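Local coordinates for protein alpha-Amylase (Thermotoga maritima, PDB 2B5D) that belongs to glycoside hydrolase family 57 and is named an alpha-amylase, an enzyme whose catalytic domain is probably built on an incomplete beta/alpha-barrel, at residues 206-218 and 392-404. Numbering follows the deposited sequence.
Sequences VDSHAFWFADEQP and VQIATPADSSWGA
Asp207 and Ala210 meet Ser401, Trp402 and Ala398 where an irregular strip, residues 392-404, runs alongside the short helix 209-212, in roughly the opposite direction. That helix follows strand 203-206, which is parallel to both its neighbours in a mixed sheet, in what is probably the incomplete beta/alpha-barrel of family 57. The side chain of Asp207 can be followed outward. Its CB packs 3.5 Å from Ser401 O. With CG anti to the backbone N (chi1 -171°), the carboxylate is carried along the strip, OD1 standing 3.6 Å from Trp402 CD1. The carboxylate and indole planes are only 24° apart, and Arg237 ties the two together through a salt bridge to OD1 and a cation-pi contact with the indole. OD2 makes a capping bond at the entry to the helix, accepting from His209 N at 3.1 Å, from above the carboxylate plane. An aspartate suits this place: its short chain lets one oxygen turn back to a backbone N-H while the other pairs with an arginine.

The centre is held by backbone. Ala398 N donates to Ala210 O over 2.9 Å, nearly straight at 166°. Alanines keep both chains slim here: the Ala398 methyl packs against Phe213, and Ala210 CB lies 3.2 Å from Ser400 OG, which bonds weakly back to Ala398 O. Pro397, which has no backbone N-H to satisfy, lays its ring carbon CB against the Ala210 methyl. Beyond it, water 1 bridges the chains, accepting from Asp215 N and donating to Thr396 O. Phe213 lies near a second subunit, whose Lys326 forms a cation-pi contact with its ring. The His209 ring receives Phe213 CB on one face, while at its edge ND1, buried without a polar partner in the model, lies 3.8 Å from Asp399 O.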
ATOM      1  N   VAL A 206      13.866 -28.651  24.238  1.00 39.11           N
ATOM      2  CA  VAL A 206      14.537 -27.370  24.164  1.00 40.52           C
ATOM      3  C   VAL A 206      15.553 -27.407  22.967  1.00 41.47           C
ATOM      4  O   VAL A 206      15.864 -28.471  22.419  1.00 41.75           O
ATOM      5  CB  VAL A 206      15.277 -27.048  25.499  1.00 40.11           C
ATOM      6  CG1 VAL A 206      14.280 -26.957  26.737  1.00 40.58           C
ATOM      7  CG2 VAL A 206      16.315 -28.071  25.770  1.00 40.95           C
ATOM      8  N   ASP A 207      15.995 -26.222  22.589  1.00 41.84           N
ATOM      9  CA  ASP A 207      17.129 -25.961  21.764  1.00 42.91           C
ATOM     10  C   ASP A 207      18.405 -26.401  22.494  1.00 43.29           C
ATOM     11  O   ASP A 207      18.488 -26.357  23.751  1.00 43.08           O
ATOM     12  CB  ASP A 207      17.257 -24.453  21.538  1.00 42.61           C
ATOM     13  CG  ASP A 207      18.320 -24.099  20.485  1.00 45.92           C
ATOM     14  OD1 ASP A 207      18.168 -24.553  19.335  1.00 45.22           O
ATOM     15  OD2 ASP A 207      19.288 -23.336  20.784  1.00 47.56           O
ATOM     16  N   SER A 208      19.413 -26.741  21.673  1.00 40.65           N
ATOM     17  CA  SER A 208      20.733 -27.144  22.071  1.00 40.24           C
ATOM     18  C   SER A 208      21.386 -26.157  22.987  1.00 39.28           C
ATOM     19  O   SER A 208      22.117 -26.547  23.890  1.00 38.71           O
ATOM     20  CB  SER A 208      21.624 -27.260  20.788  1.00 40.50           C
ATOM     21  OG  SER A 208      21.081 -28.275  19.992  1.00 43.67           O
ATOM     22  N   HIS A 209      21.136 -24.878  22.749  1.00 38.73           N
ATOM     23  CA  HIS A 209      21.718 -23.829  23.592  1.00 40.58           C
ATOM     24  C   HIS A 209      21.239 -23.916  25.107  1.00 40.67           C
ATOM     25  O   HIS A 209      21.891 -23.374  26.047  1.00 40.89           O
ATOM     26  CB  HIS A 209      21.311 -22.492  22.991  1.00 39.54           C
ATOM     27  CG  HIS A 209      21.927 -21.320  23.667  1.00 43.45           C
ATOM     28  ND1 HIS A 209      21.237 -20.535  24.581  1.00 44.21           N
ATOM     29  CD2 HIS A 209      23.158 -20.767  23.544  1.00 42.36           C
ATOM     30  CE1 HIS A 209      22.032 -19.562  25.002  1.00 43.28           C
ATOM     31  NE2 HIS A 209      23.200 -19.678  24.388  1.00 45.61           N
ATOM     32  N   ALA A 210      20.089 -24.549  25.313  1.00 39.57           N
ATOM     33  CA  ALA A 210      19.569 -24.747  26.667  1.00 40.61           C
ATOM     34  C   ALA A 210      20.500 -25.620  27.506  1.00 40.89           C
ATOM     35  O   ALA A 210      20.548 -25.465  28.740  1.00 41.85           O
ATOM     36  CB  ALA A 210      18.130 -25.364  26.631  1.00 38.15           C
ATOM     37  N   PHE A 211      21.216 -26.554  26.857  1.00 42.05           N
ATOM     38  CA  PHE A 211      22.201 -27.405  27.549  1.00 40.95           C
ATOM     39  C   PHE A 211      23.574 -26.763  27.497  1.00 42.53           C
ATOM     40  O   PHE A 211      24.315 -26.802  28.500  1.00 41.61           O
ATOM     41  CB  PHE A 211      22.315 -28.783  26.936  1.00 39.93           C
ATOM     42  CG  PHE A 211      21.126 -29.720  27.190  1.00 40.54           C
ATOM     43  CD1 PHE A 211      21.293 -31.106  27.061  1.00 36.97           C
ATOM     44  CD2 PHE A 211      19.877 -29.238  27.586  1.00 37.12           C
ATOM     45  CE1 PHE A 211      20.222 -31.997  27.269  1.00 36.97           C
ATOM     46  CE2 PHE A 211      18.797 -30.097  27.777  1.00 35.14           C
ATOM     47  CZ  PHE A 211      18.966 -31.487  27.630  1.00 37.62           C
ATOM     48  N   TRP A 212      23.940 -26.193  26.344  1.00 42.89           N
ATOM     49  CA  TRP A 212      25.298 -25.655  26.175  1.00 44.91           C
ATOM     50  C   TRP A 212      25.533 -24.508  27.077  1.00 45.44           C
ATOM     51  O   TRP A 212      26.662 -24.217  27.477  1.00 46.09           O
ATOM     52  CB  TRP A 212      25.579 -25.196  24.722  1.00 45.91           C
ATOM     53  CG  TRP A 212      25.565 -26.332  23.736  1.00 46.02           C
ATOM     54  CD1 TRP A 212      25.855 -27.650  23.992  1.00 47.95           C
ATOM     55  CD2 TRP A 212      25.298 -26.248  22.336  1.00 47.58           C
ATOM     56  NE1 TRP A 212      25.718 -28.398  22.844  1.00 48.88           N
ATOM     57  CE2 TRP A 212      25.391 -27.556  21.811  1.00 49.11           C
ATOM     58  CE3 TRP A 212      24.981 -25.196  21.474  1.00 49.37           C
ATOM     59  CZ2 TRP A 212      25.206 -27.836  20.451  1.00 50.41           C
ATOM     60  CZ3 TRP A 212      24.783 -25.482  20.103  1.00 49.83           C
ATOM     61  CH2 TRP A 212      24.886 -26.789  19.622  1.00 47.37           C
ATOM     62  N   PHE A 213      24.472 -23.775  27.346  1.00 46.56           N
ATOM     63  CA  PHE A 213      24.657 -22.540  28.061  1.00 46.92           C
ATOM     64  C   PHE A 213      24.193 -22.612  29.545  1.00 47.67           C
ATOM     65  O   PHE A 213      24.240 -21.613  30.251  1.00 48.70           O
ATOM     66  CB  PHE A 213      24.007 -21.406  27.282  1.00 47.35           C
ATOM     67  CG  PHE A 213      24.823 -20.175  27.284  1.00 47.69           C
ATOM     68  CD1 PHE A 213      26.017 -20.135  26.587  1.00 46.47           C
ATOM     69  CD2 PHE A 213      24.442 -19.084  28.048  1.00 49.62           C
ATOM     70  CE1 PHE A 213      26.826 -19.005  26.634  1.00 51.25           C
ATOM     71  CE2 PHE A 213      25.225 -17.911  28.081  1.00 51.46           C
ATOM     72  CZ  PHE A 213      26.428 -17.878  27.379  1.00 49.78           C
ATOM     73  N   ALA A 214      23.773 -23.803  29.984  1.00 48.31           N
ATOM     74  CA  ALA A 214      23.514 -24.133  31.384  1.00 49.94           C
ATOM     75  C   ALA A 214      24.748 -23.862  32.299  1.00 51.42           C
ATOM     76  O   ALA A 214      25.900 -23.800  31.821  1.00 51.16           O
ATOM     77  CB  ALA A 214      23.060 -25.567  31.473  1.00 48.79           C
ATOM     78  N   ASP A 215      24.529 -23.683  33.601  1.00 52.88           N
ATOM     79  CA  ASP A 215      25.664 -23.297  34.492  1.00 55.00           C
ATOM     80  C   ASP A 215      26.764 -24.346  34.512  1.00 54.26           C
ATOM     81  O   ASP A 215      27.969 -24.023  34.540  1.00 53.44           O
ATOM     82  CB  ASP A 215      25.207 -22.969  35.921  1.00 56.23           C
ATOM     83  CG  ASP A 215      24.538 -21.618  36.020  1.00 60.48           C
ATOM     84  OD1 ASP A 215      23.893 -21.404  37.062  1.00 65.72           O
ATOM     85  OD2 ASP A 215      24.653 -20.770  35.083  1.00 60.85           O
ATOM     86  N   GLU A 216      26.335 -25.602  34.492  1.00 53.74           N
ATOM     87  CA  GLU A 216      27.221 -26.725  34.150  1.00 54.07           C
ATOM     88  C   GLU A 216      26.566 -27.515  33.030  1.00 51.69           C
ATOM     89  O   GLU A 216      25.387 -27.894  33.135  1.00 49.02           O
ATOM     90  CB  GLU A 216      27.476 -27.640  35.362  1.00 54.01           C
ATOM     91  CG  GLU A 216      28.859 -28.328  35.365  1.00 58.22           C
ATOM     92  CD  GLU A 216      29.036 -29.367  36.529  1.00 59.67           C
ATOM     93  OE1 GLU A 216      29.642 -28.989  37.572  1.00 66.72           O
ATOM     94  OE2 GLU A 216      28.565 -30.537  36.406  1.00 63.73           O
ATOM     95  N   GLN A 217      27.338 -27.767  31.959  1.00 51.16           N
ATOM     96  CA  GLN A 217      26.810 -28.450  30.791  1.00 50.24           C
ATOM     97  C   GLN A 217      26.488 -29.877  31.192  1.00 49.13           C
ATOM     98  O   GLN A 217      27.252 -30.506  31.901  1.00 49.00           O
ATOM     99  CB  GLN A 217      27.803 -28.443  29.622  1.00 51.08           C
ATOM    100  CG  GLN A 217      28.065 -27.078  28.967  1.00 50.71           C
ATOM    101  CD  GLN A 217      28.749 -27.217  27.589  1.00 52.30           C
ATOM    102  OE1 GLN A 217      28.775 -26.276  26.764  1.00 51.35           O
ATOM    103  NE2 GLN A 217      29.332 -28.389  27.349  1.00 55.68           N
ATOM    104  N   PRO A 218      25.325 -30.385  30.783  1.00 48.25           N
ATOM    105  CA  PRO A 218      25.050 -31.829  30.874  1.00 48.19           C
ATOM    106  C   PRO A 218      26.175 -32.737  30.357  1.00 48.99           C
ATOM    107  O   PRO A 218      26.723 -32.506  29.275  1.00 48.30           O
ATOM    108  CB  PRO A 218      23.813 -31.982  30.019  1.00 48.47           C
ATOM    109  CG  PRO A 218      23.081 -30.661  30.223  1.00 47.79           C
ATOM    110  CD  PRO A 218      24.167 -29.621  30.301  1.00 47.48           C
ATOM    111  N   VAL A 392      19.927 -40.608  34.480  1.00 55.87           N
ATOM    112  CA  VAL A 392      19.698 -39.326  33.876  1.00 53.19           C
ATOM    113  C   VAL A 392      20.198 -38.331  34.866  1.00 51.14           C
ATOM    114  O   VAL A 392      19.951 -38.461  36.065  1.00 51.92           O
ATOM    115  CB  VAL A 392      18.215 -39.065  33.466  1.00 54.11           C
ATOM    116  CG1 VAL A 392      17.267 -40.129  34.023  1.00 55.17           C
ATOM    117  CG2 VAL A 392      17.783 -37.619  33.787  1.00 51.12           C
ATOM    118  N   GLN A 393      20.935 -37.369  34.368  1.00 47.91           N
ATOM    119  CA  GLN A 393      21.487 -36.280  35.142  1.00 46.95           C
ATOM    120  C   GLN A 393      20.411 -35.231  35.447  1.00 47.50           C
ATOM    121  O   GLN A 393      19.439 -35.104  34.681  1.00 47.02           O
ATOM    122  CB  GLN A 393      22.589 -35.646  34.312  1.00 46.52           C
ATOM    123  CG  GLN A 393      23.288 -34.487  34.929  1.00 48.03           C
ATOM    124  CD  GLN A 393      24.516 -34.074  34.150  1.00 51.66           C
ATOM    125  OE1 GLN A 393      25.526 -33.766  34.741  1.00 56.98           O
ATOM    126  NE2 GLN A 393      24.451 -34.120  32.817  1.00 52.74           N
ATOM    127  N   ILE A 394      20.615 -34.461  36.523  1.00 46.21           N
ATOM    128  CA  ILE A 394      19.706 -33.409  36.896  1.00 46.12           C
ATOM    129  C   ILE A 394      20.350 -32.078  36.559  1.00 45.97           C
ATOM    130  O   ILE A 394      21.484 -31.799  36.962  1.00 46.45           O
ATOM    131  CB  ILE A 394      19.346 -33.437  38.424  1.00 46.33           C
ATOM    132  CG1 ILE A 394      18.593 -34.708  38.770  1.00 46.98           C
ATOM    133  CG2 ILE A 394      18.437 -32.274  38.780  1.00 43.91           C
ATOM    134  CD1 ILE A 394      18.367 -34.859  40.245  1.00 46.54           C
ATOM    135  N   ALA A 395      19.625 -31.223  35.852  1.00 44.72           N
ATOM    136  CA  ALA A 395      20.257 -29.984  35.415  1.00 44.50           C
ATOM    137  C   ALA A 395      19.203 -28.942  35.245  1.00 42.71           C
ATOM    138  O   ALA A 395      18.061 -29.258  35.090  1.00 41.00           O
ATOM    139  CB  ALA A 395      21.054 -30.217  34.068  1.00 44.70           C
ATOM    140  N   THR A 396      19.587 -27.685  35.312  1.00 43.87           N
ATOM    141  CA  THR A 396      18.619 -26.664  34.927  1.00 45.14           C
ATOM    142  C   THR A 396      18.950 -25.993  33.571  1.00 42.50           C
ATOM    143  O   THR A 396      19.974 -25.342  33.455  1.00 40.50           O
ATOM    144  CB  THR A 396      18.272 -25.642  36.074  1.00 44.94           C
ATOM    145  OG1 THR A 396      19.135 -24.520  36.013  1.00 50.40           O
ATOM    146  CG2 THR A 396      18.436 -26.256  37.411  1.00 46.75           C
ATOM    147  N   PRO A 397      18.068 -26.159  32.572  1.00 42.51           N
ATOM    148  CA  PRO A 397      18.243 -25.564  31.228  1.00 42.48           C
ATOM    149  C   PRO A 397      18.344 -24.040  31.233  1.00 42.89           C
ATOM    150  O   PRO A 397      17.727 -23.368  32.073  1.00 43.12           O
ATOM    151  CB  PRO A 397      16.987 -25.999  30.488  1.00 42.91           C
ATOM    152  CG  PRO A 397      16.475 -27.159  31.228  1.00 43.36           C
ATOM    153  CD  PRO A 397      16.842 -26.967  32.651  1.00 41.92           C
ATOM    154  N   ALA A 398      19.120 -23.495  30.298  1.00 42.73           N
ATOM    155  CA  ALA A 398      19.320 -22.068  30.215  1.00 41.88           C
ATOM    156  C   ALA A 398      18.170 -21.484  29.377  1.00 42.00           C
ATOM    157  O   ALA A 398      17.532 -22.205  28.635  1.00 42.33           O
ATOM    158  CB  ALA A 398      20.667 -21.775  29.611  1.00 42.56           C
ATOM    159  N   ASP A 399      17.848 -20.206  29.556  1.00 42.55           N
ATOM    160  CA  ASP A 399      16.882 -19.512  28.689  1.00 44.66           C
ATOM    161  C   ASP A 399      17.285 -19.721  27.254  1.00 45.29           C
ATOM    162  O   ASP A 399      18.457 -19.527  26.902  1.00 44.13           O
ATOM    163  CB  ASP A 399      16.966 -18.005  28.938  1.00 44.96           C
ATOM    164  CG  ASP A 399      16.192 -17.561  30.164  1.00 47.37           C
ATOM    165  OD1 ASP A 399      15.846 -18.415  31.010  1.00 46.76           O
ATOM    166  OD2 ASP A 399      15.907 -16.331  30.259  1.00 52.06           O
ATOM    167  N   SER A 400      16.316 -20.058  26.408  1.00 46.26           N
ATOM    168  CA  SER A 400      16.667 -20.367  25.070  1.00 46.87           C
ATOM    169  C   SER A 400      15.454 -20.528  24.164  1.00 48.23           C
ATOM    170  O   SER A 400      14.310 -20.594  24.654  1.00 47.67           O
ATOM    171  CB  SER A 400      17.480 -21.664  25.112  1.00 47.07           C
ATOM    172  OG  SER A 400      16.631 -22.739  25.484  1.00 43.95           O
ATOM    173  N   SER A 401      15.713 -20.525  22.843  1.00 48.20           N
ATOM    174  CA  SER A 401      14.764 -21.017  21.846  1.00 50.50           C
ATOM    175  C   SER A 401      15.427 -21.516  20.539  1.00 52.27           C
ATOM    176  O   SER A 401      16.565 -21.217  20.277  1.00 50.93           O
ATOM    177  CB  SER A 401      13.686 -19.987  21.514  1.00 49.76           C
ATOM    178  OG  SER A 401      14.196 -18.880  20.842  1.00 48.59           O
ATOM    179  N   TRP A 402      14.680 -22.275  19.753  1.00 55.66           N
ATOM    180  CA  TRP A 402      15.110 -22.697  18.446  1.00 61.34           C
ATOM    181  C   TRP A 402      14.796 -21.530  17.495  1.00 64.20           C
ATOM    182  O   TRP A 402      13.771 -21.530  16.829  1.00 64.35           O
ATOM    183  CB  TRP A 402      14.364 -23.979  18.068  1.00 62.30           C
ATOM    184  CG  TRP A 402      14.964 -24.702  16.903  1.00 64.41           C
ATOM    185  CD1 TRP A 402      16.184 -24.434  16.274  1.00 66.60           C
ATOM    186  CD2 TRP A 402      14.403 -25.818  16.215  1.00 65.03           C
ATOM    187  NE1 TRP A 402      16.395 -25.332  15.244  1.00 66.13           N
ATOM    188  CE2 TRP A 402      15.317 -26.184  15.178  1.00 66.72           C
ATOM    189  CE3 TRP A 402      13.221 -26.546  16.360  1.00 64.06           C
ATOM    190  CZ2 TRP A 402      15.069 -27.255  14.297  1.00 65.71           C
ATOM    191  CZ3 TRP A 402      12.974 -27.596  15.478  1.00 65.27           C
ATOM    192  CH2 TRP A 402      13.904 -27.946  14.463  1.00 64.59           C
ATOM    193  N   GLY A 403      15.674 -20.522  17.465  1.00 67.02           N
ATOM    194  CA  GLY A 403      15.205 -19.167  17.213  1.00 71.05           C
ATOM    195  C   GLY A 403      15.544 -18.451  15.912  1.00 73.83           C
ATOM    196  O   GLY A 403      16.714 -18.440  15.464  1.00 74.64           O
ATOM    197  N   ALA A 404      14.497 -17.856  15.317  1.00 75.47           N
ATOM    198  CA  ALA A 404      14.609 -16.892  14.216  1.00 76.97           C
ATOM    199  C   ALA A 404      13.344 -16.039  14.162  1.00 77.45           C
ATOM    200  O   ALA A 404      13.266 -15.011  14.840  1.00 78.27           O
ATOM    201  CB  ALA A 404      14.878 -17.587  12.853  1.00 77.23           C
TER
HETATM  202  O   HOH W   1      21.489 -23.343  34.071  1.00 59.25           O
HETATM  203  O   HOH W   2      21.493 -22.678  36.928  1.00 72.08           O